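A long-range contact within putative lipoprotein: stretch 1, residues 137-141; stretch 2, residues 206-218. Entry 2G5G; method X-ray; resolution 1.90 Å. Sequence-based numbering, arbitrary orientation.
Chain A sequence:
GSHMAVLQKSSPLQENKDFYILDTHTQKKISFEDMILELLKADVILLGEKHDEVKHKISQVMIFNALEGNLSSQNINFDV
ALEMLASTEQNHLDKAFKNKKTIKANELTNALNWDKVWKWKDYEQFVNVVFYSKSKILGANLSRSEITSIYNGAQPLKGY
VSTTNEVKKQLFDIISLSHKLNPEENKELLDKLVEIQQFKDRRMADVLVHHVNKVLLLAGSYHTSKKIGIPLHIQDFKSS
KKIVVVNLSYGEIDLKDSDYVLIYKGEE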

ATOM      1  N   ILE A 137      -1.213 -11.646  27.167  1.00 24.24           N
ATOM      2  CA  ILE A 137      -1.285 -10.766  25.983  1.00 25.29           C
ATOM      3  C   ILE A 137      -2.188 -11.340  24.913  1.00 25.47           C
ATOM      4  O   ILE A 137      -2.014 -12.497  24.471  1.00 26.08           O
ATOM      5  N   LEU A 138      -3.153 -10.528  24.479  1.00 24.58           N
ATOM      6  CA  LEU A 138      -4.058 -10.915  23.411  1.00 23.74           C
ATOM      7  C   LEU A 138      -3.738 -10.152  22.117  1.00 23.75           C
ATOM      8  O   LEU A 138      -3.440  -8.956  22.167  1.00 22.88           O
ATOM      9  N   GLY A 139      -3.803 -10.847  20.974  1.00 22.65           N
ATOM     10  CA  GLY A 139      -3.783 -10.183  19.655  1.00 22.55           C
ATOM     11  C   GLY A 139      -5.159  -9.629  19.346  1.00 22.39           C
ATOM     12  O   GLY A 139      -6.147 -10.354  19.426  1.00 22.18           O
ATOM     13  N   ALA A 140      -5.244  -8.321  19.063  1.00 22.71           N
ATOM     14  CA  ALA A 140      -6.541  -7.664  18.920  1.00 23.40           C
ATOM     15  C   ALA A 140      -6.910  -7.468  17.472  1.00 24.23           C
ATOM     16  O   ALA A 140      -8.081  -7.357  17.135  1.00 25.43           O
ATOM     17  N   ASN A 141      -5.904  -7.449  16.605  1.00 26.10           N
ATOM     18  CA  ASN A 141      -6.052  -6.876  15.260  1.00 26.97           C
ATOM     19  C   ASN A 141      -6.247  -7.895  14.107  1.00 27.65           C
ATOM     20  O   ASN A 141      -6.126  -9.119  14.280  1.00 27.09           O
ATOM     21  N   ASP A 206     -14.391  -7.153  18.437  1.00 20.04           N
ATOM     22  CA  ASP A 206     -14.808  -8.550  18.511  1.00 22.42           C
ATOM     23  C   ASP A 206     -13.990  -9.222  19.629  1.00 21.92           C
ATOM     24  O   ASP A 206     -14.544  -9.854  20.527  1.00 22.22           O
ATOM     25  N   VAL A 207     -12.683  -8.999  19.620  1.00 22.10           N
ATOM     26  CA  VAL A 207     -11.772  -9.600  20.610  1.00 22.14           C
ATOM     27  C   VAL A 207     -12.175  -9.157  22.033  1.00 21.68           C
ATOM     28  O   VAL A 207     -12.214  -9.985  22.984  1.00 19.89           O
ATOM     29  N   LEU A 208     -12.523  -7.883  22.171  1.00 19.91           N
ATOM     30  CA  LEU A 208     -12.769  -7.315  23.508  1.00 20.37           C
ATOM     31  C   LEU A 208     -14.126  -7.761  24.061  1.00 19.91           C
ATOM     32  O   LEU A 208     -14.269  -8.103  25.241  1.00 20.55           O
ATOM     33  N   VAL A 209     -15.102  -7.799  23.177  1.00 20.61           N
ATOM     34  CA  VAL A 209     -16.466  -8.122  23.518  1.00 21.11           C
ATOM     35  C   VAL A 209     -16.581  -9.578  23.994  1.00 21.13           C
ATOM     36  O   VAL A 209     -17.353  -9.875  24.906  1.00 21.69           O
ATOM     37  N   HIS A 210     -15.820 -10.465  23.364  1.00 20.15           N
ATOM     38  CA  HIS A 210     -15.939 -11.888  23.693  1.00 20.85           C
ATOM     39  C   HIS A 210     -15.010 -12.384  24.777  1.00 20.31           C
ATOM     40  O   HIS A 210     -15.134 -13.527  25.208  1.00 19.39           O
ATOM     41  N   HIS A 211     -14.105 -11.533  25.246  1.00 19.91           N
ATOM     42  CA  HIS A 211     -13.120 -11.969  26.219  1.00 20.52           C
ATOM     43  C   HIS A 211     -13.753 -12.211  27.598  1.00 20.21           C
ATOM     44  O   HIS A 211     -14.586 -11.424  28.054  1.00 20.77           O
ATOM     45  N   VAL A 212     -13.338 -13.284  28.270  1.00 20.92           N
ATOM     46  CA  VAL A 212     -14.007 -13.656  29.555  1.00 21.65           C
ATOM     47  C   VAL A 212     -13.448 -12.969  30.816  1.00 21.15           C
ATOM     48  O   VAL A 212     -14.044 -13.072  31.894  1.00 22.66           O
ATOM     49  N   ASN A 213     -12.300 -12.304  30.674  1.00 20.53           N
ATOM     50  CA  ASN A 213     -11.655 -11.587  31.787  1.00 20.20           C
ATOM     51  C   ASN A 213     -11.676 -10.083  31.534  1.00 19.85           C
ATOM     52  O   ASN A 213     -11.802  -9.657  30.406  1.00 19.07           O
ATOM     53  N   LYS A 214     -11.544  -9.296  32.603  1.00 19.99           N
ATOM     54  CA  LYS A 214     -11.289  -7.868  32.440  1.00 18.97           C
ATOM     55  C   LYS A 214     -10.094  -7.674  31.512  1.00 19.17           C
ATOM     56  O   LYS A 214      -9.116  -8.465  31.487  1.00 18.99           O
ATOM     57  N   VAL A 215     -10.154  -6.617  30.712  1.00 19.04           N
ATOM     58  CA  VAL A 215      -9.173  -6.466  29.631  1.00 19.29           C
ATOM     59  C   VAL A 215      -8.894  -5.003  29.377  1.00 18.91           C
ATOM     60  O   VAL A 215      -9.835  -4.171  29.410  1.00 17.99           O
ATOM     61  N   LEU A 216      -7.605  -4.702  29.163  1.00 18.07           N
ATOM     62  CA  LEU A 216      -7.171  -3.397  28.663  1.00 18.25           C
ATOM     63  C   LEU A 216      -6.624  -3.516  27.220  1.00 19.18           C
ATOM     64  O   LEU A 216      -5.774  -4.387  26.935  1.00 18.76           O
ATOM     65  N   LEU A 217      -7.112  -2.642  26.327  1.00 18.14           N
ATOM     66  CA  LEU A 217      -6.567  -2.500  24.988  1.00 19.97           C
ATOM     67  C   LEU A 217      -5.599  -1.319  24.915  1.00 21.37           C
ATOM     68  O   LEU A 217      -5.896  -0.221  25.428  1.00 21.61           O
ATOM     69  N   LEU A 218      -4.450  -1.553  24.291  1.00 21.27           N
ATOM     70  CA  LEU A 218      -3.600  -0.442  23.847  1.00 23.36           C
ATOM     71  C   LEU A 218      -3.717  -0.344  22.329  1.00 23.23           C
ATOM     72  O   LEU A 218      -3.527  -1.331  21.615  1.00 23.30           O
TER

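This is a small, almost wholly apolar contact in which a short strand, residues 137-141, packs by two side chains, Leu138 and Ala140, and two carbonyl oxygens against a helix, the loop after it and the strand that follows. About 300 Å² is buried, both sides summed, and no hydrogen bond crosses between the stretches.

Leu138 has the largest area covered by the other stretch. Its CB points toward the other stretch, and the side chain is in the m, t rotamer. Its CD1 sits over one face of the His211 ring, 3.5 Å from the ring centroid and 7° off the ring normal. This is a CH-pi contact, with the methyl almost directly above the ring. The same CD1 lies 3.9 Å from CG2 of Val215, so one methyl group touches both the loop and the strand beyond it. His211 has chi1 t and chi2 56°, and its NE2 is hydrogen-bonded elsewhere in the structure. Val215 has chi1 p and also points toward stretch 1.

Val207, chi1 t, points in from the helix. Its CG2 meets backbone rather than side chain: it is 3.6 Å from Ala140 O and 3.8 Å from Gly139 O. These are van der Waals contacts, since a methyl carbon offers no conventional donor. Gly139 has no side chain, and Val207 reaches it through the carbonyl oxygen.

Ala140 points sideways, but its CB still comes within 3.6 Å of Leu217 CD1. Leu217, in the t, p rotamer, also starts sideways, and its end comes nearer to stretch 1.

No polar side chain makes a hydrogen bond to the other stretch. Asn141 points away, and its ND2 is hydrogen-bonded elsewhere in the structure. Within stretch 2, His210 ND1 donates to Asp206 O at 2.9 Å, well clear of the contact.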

ATOM      1  CB  ILE A 137       0.137 -10.405  25.416  1.00 25.65           C
ATOM      2  CG1 ILE A 137       0.879  -9.543  26.441  1.00 24.33           C
ATOM      3  CG2 ILE A 137       0.016  -9.676  24.070  1.00 24.44           C
ATOM      4  CD1 ILE A 137       2.333  -9.228  26.141  1.00 25.69           C
ATOM      5  CB  LEU A 138      -5.526 -10.646  23.819  1.00 23.82           C
ATOM      6  CG  LEU A 138      -5.991 -11.042  25.227  1.00 23.08           C
ATOM      7  CD1 LEU A 138      -7.440 -10.521  25.495  1.00 20.75           C
ATOM      8  CD2 LEU A 138      -5.894 -12.582  25.443  1.00 23.45           C
ATOM      9  CB  ALA A 140      -6.540  -6.280  19.672  1.00 23.16           C
ATOM     10  CB  ASN A 141      -4.792  -6.034  14.981  1.00 27.24           C
ATOM     11  CG  ASN A 141      -5.067  -4.785  14.123  1.00 27.02           C
ATOM     12  OD1 ASN A 141      -6.079  -4.688  13.441  1.00 24.79           O
ATOM     13  ND2 ASN A 141      -4.143  -3.835  14.171  1.00 28.06           N
ATOM     14  CB  ASP A 206     -14.590  -9.195  17.117  1.00 22.51           C
ATOM     15  CG  ASP A 206     -15.237 -10.579  16.956  1.00 26.39           C
ATOM     16  OD1 ASP A 206     -15.832 -11.148  17.888  1.00 29.90           O
ATOM     17  OD2 ASP A 206     -15.144 -11.105  15.845  1.00 27.40           O
ATOM     18  CB  VAL A 207     -10.268  -9.281  20.289  1.00 22.65           C
ATOM     19  CG1 VAL A 207      -9.320  -9.704  21.412  1.00 22.32           C
ATOM     20  CG2 VAL A 207      -9.836  -9.902  18.923  1.00 24.64           C
ATOM     21  CB  LEU A 208     -12.660  -5.784  23.450  1.00 20.19           C
ATOM     22  CG  LEU A 208     -11.283  -5.235  23.052  1.00 19.00           C
ATOM     23  CD1 LEU A 208     -11.316  -3.713  22.882  1.00 18.80           C
ATOM     24  CD2 LEU A 208     -10.199  -5.635  24.100  1.00 18.95           C
ATOM     25  CB  VAL A 209     -17.351  -7.881  22.290  1.00 21.49           C
ATOM     26  CG1 VAL A 209     -18.653  -8.695  22.350  1.00 21.05           C
ATOM     27  CG2 VAL A 209     -17.643  -6.385  22.169  1.00 20.54           C
ATOM     28  CB  HIS A 210     -15.884 -12.751  22.420  1.00 19.51           C
ATOM     29  CG  HIS A 210     -17.016 -12.446  21.489  1.00 22.76           C
ATOM     30  ND1 HIS A 210     -16.875 -11.620  20.391  1.00 19.30           N
ATOM     31  CD2 HIS A 210     -18.320 -12.817  21.523  1.00 23.65           C
ATOM     32  CE1 HIS A 210     -18.041 -11.514  19.777  1.00 23.97           C
ATOM     33  NE2 HIS A 210     -18.936 -12.218  20.449  1.00 25.54           N
ATOM     34  CB  HIS A 211     -11.966 -10.977  26.343  1.00 20.88           C
ATOM     35  CG  HIS A 211     -10.764 -11.575  26.986  1.00 20.33           C
ATOM     36  ND1 HIS A 211     -10.153 -12.710  26.489  1.00 22.08           N
ATOM     37  CD2 HIS A 211     -10.075 -11.226  28.096  1.00 19.77           C
ATOM     38  CE1 HIS A 211      -9.141 -13.036  27.277  1.00 21.48           C
ATOM     39  NE2 HIS A 211      -9.075 -12.154  28.262  1.00 21.80           N
ATOM     40  CB  VAL A 212     -14.036 -15.183  29.750  1.00 22.05           C
ATOM     41  CG1 VAL A 212     -14.881 -15.817  28.636  1.00 22.60           C
ATOM     42  CG2 VAL A 212     -12.624 -15.760  29.788  1.00 23.68           C
ATOM     43  CB  ASN A 213     -10.204 -12.007  31.949  1.00 18.97           C
ATOM     44  CG  ASN A 213     -10.047 -13.488  32.266  1.00 21.65           C
ATOM     45  OD1 ASN A 213     -10.831 -14.041  33.034  1.00 20.45           O
ATOM     46  ND2 ASN A 213      -9.038 -14.132  31.664  1.00 20.20           N
ATOM     47  CB  LYS A 214     -11.102  -7.190  33.806  1.00 19.13           C
ATOM     48  CG  LYS A 214     -11.247  -5.657  33.746  1.00 19.71           C
ATOM     49  CD  LYS A 214     -10.830  -4.952  35.101  1.00 20.04           C
ATOM     50  CE  LYS A 214     -11.692  -5.414  36.281  1.00 19.55           C
ATOM     51  NZ  LYS A 214     -13.158  -5.041  36.124  1.00 23.55           N
ATOM     52  CB  VAL A 215      -9.601  -7.226  28.326  1.00 18.44           C
ATOM     53  CG1 VAL A 215     -10.943  -6.674  27.725  1.00 19.91           C
ATOM     54  CG2 VAL A 215      -8.463  -7.223  27.237  1.00 20.68           C
ATOM     55  CB  LEU A 216      -6.090  -2.805  29.579  1.00 17.04           C
ATOM     56  CG  LEU A 216      -5.557  -1.410  29.152  1.00 18.91           C
ATOM     57  CD1 LEU A 216      -5.257  -0.530  30.322  1.00 24.13           C
ATOM     58  CD2 LEU A 216      -4.311  -1.638  28.331  1.00 22.99           C
ATOM     59  CB  LEU A 217      -7.661  -2.297  23.941  1.00 17.78           C
ATOM     60  CG  LEU A 217      -7.239  -2.053  22.466  1.00 19.15           C
ATOM     61  CD1 LEU A 217      -6.870  -3.347  21.733  1.00 17.01           C
ATOM     62  CD2 LEU A 217      -8.351  -1.337  21.738  1.00 16.76           C
ATOM     63  CB  LEU A 218      -2.128  -0.625  24.268  1.00 22.88           C
ATOM     64  CG  LEU A 218      -1.169   0.492  23.819  1.00 23.70           C
ATOM     65  CD1 LEU A 218      -1.463   1.765  24.613  1.00 23.28           C
ATOM     66  CD2 LEU A 218       0.323   0.027  23.984  1.00 23.98           C
TER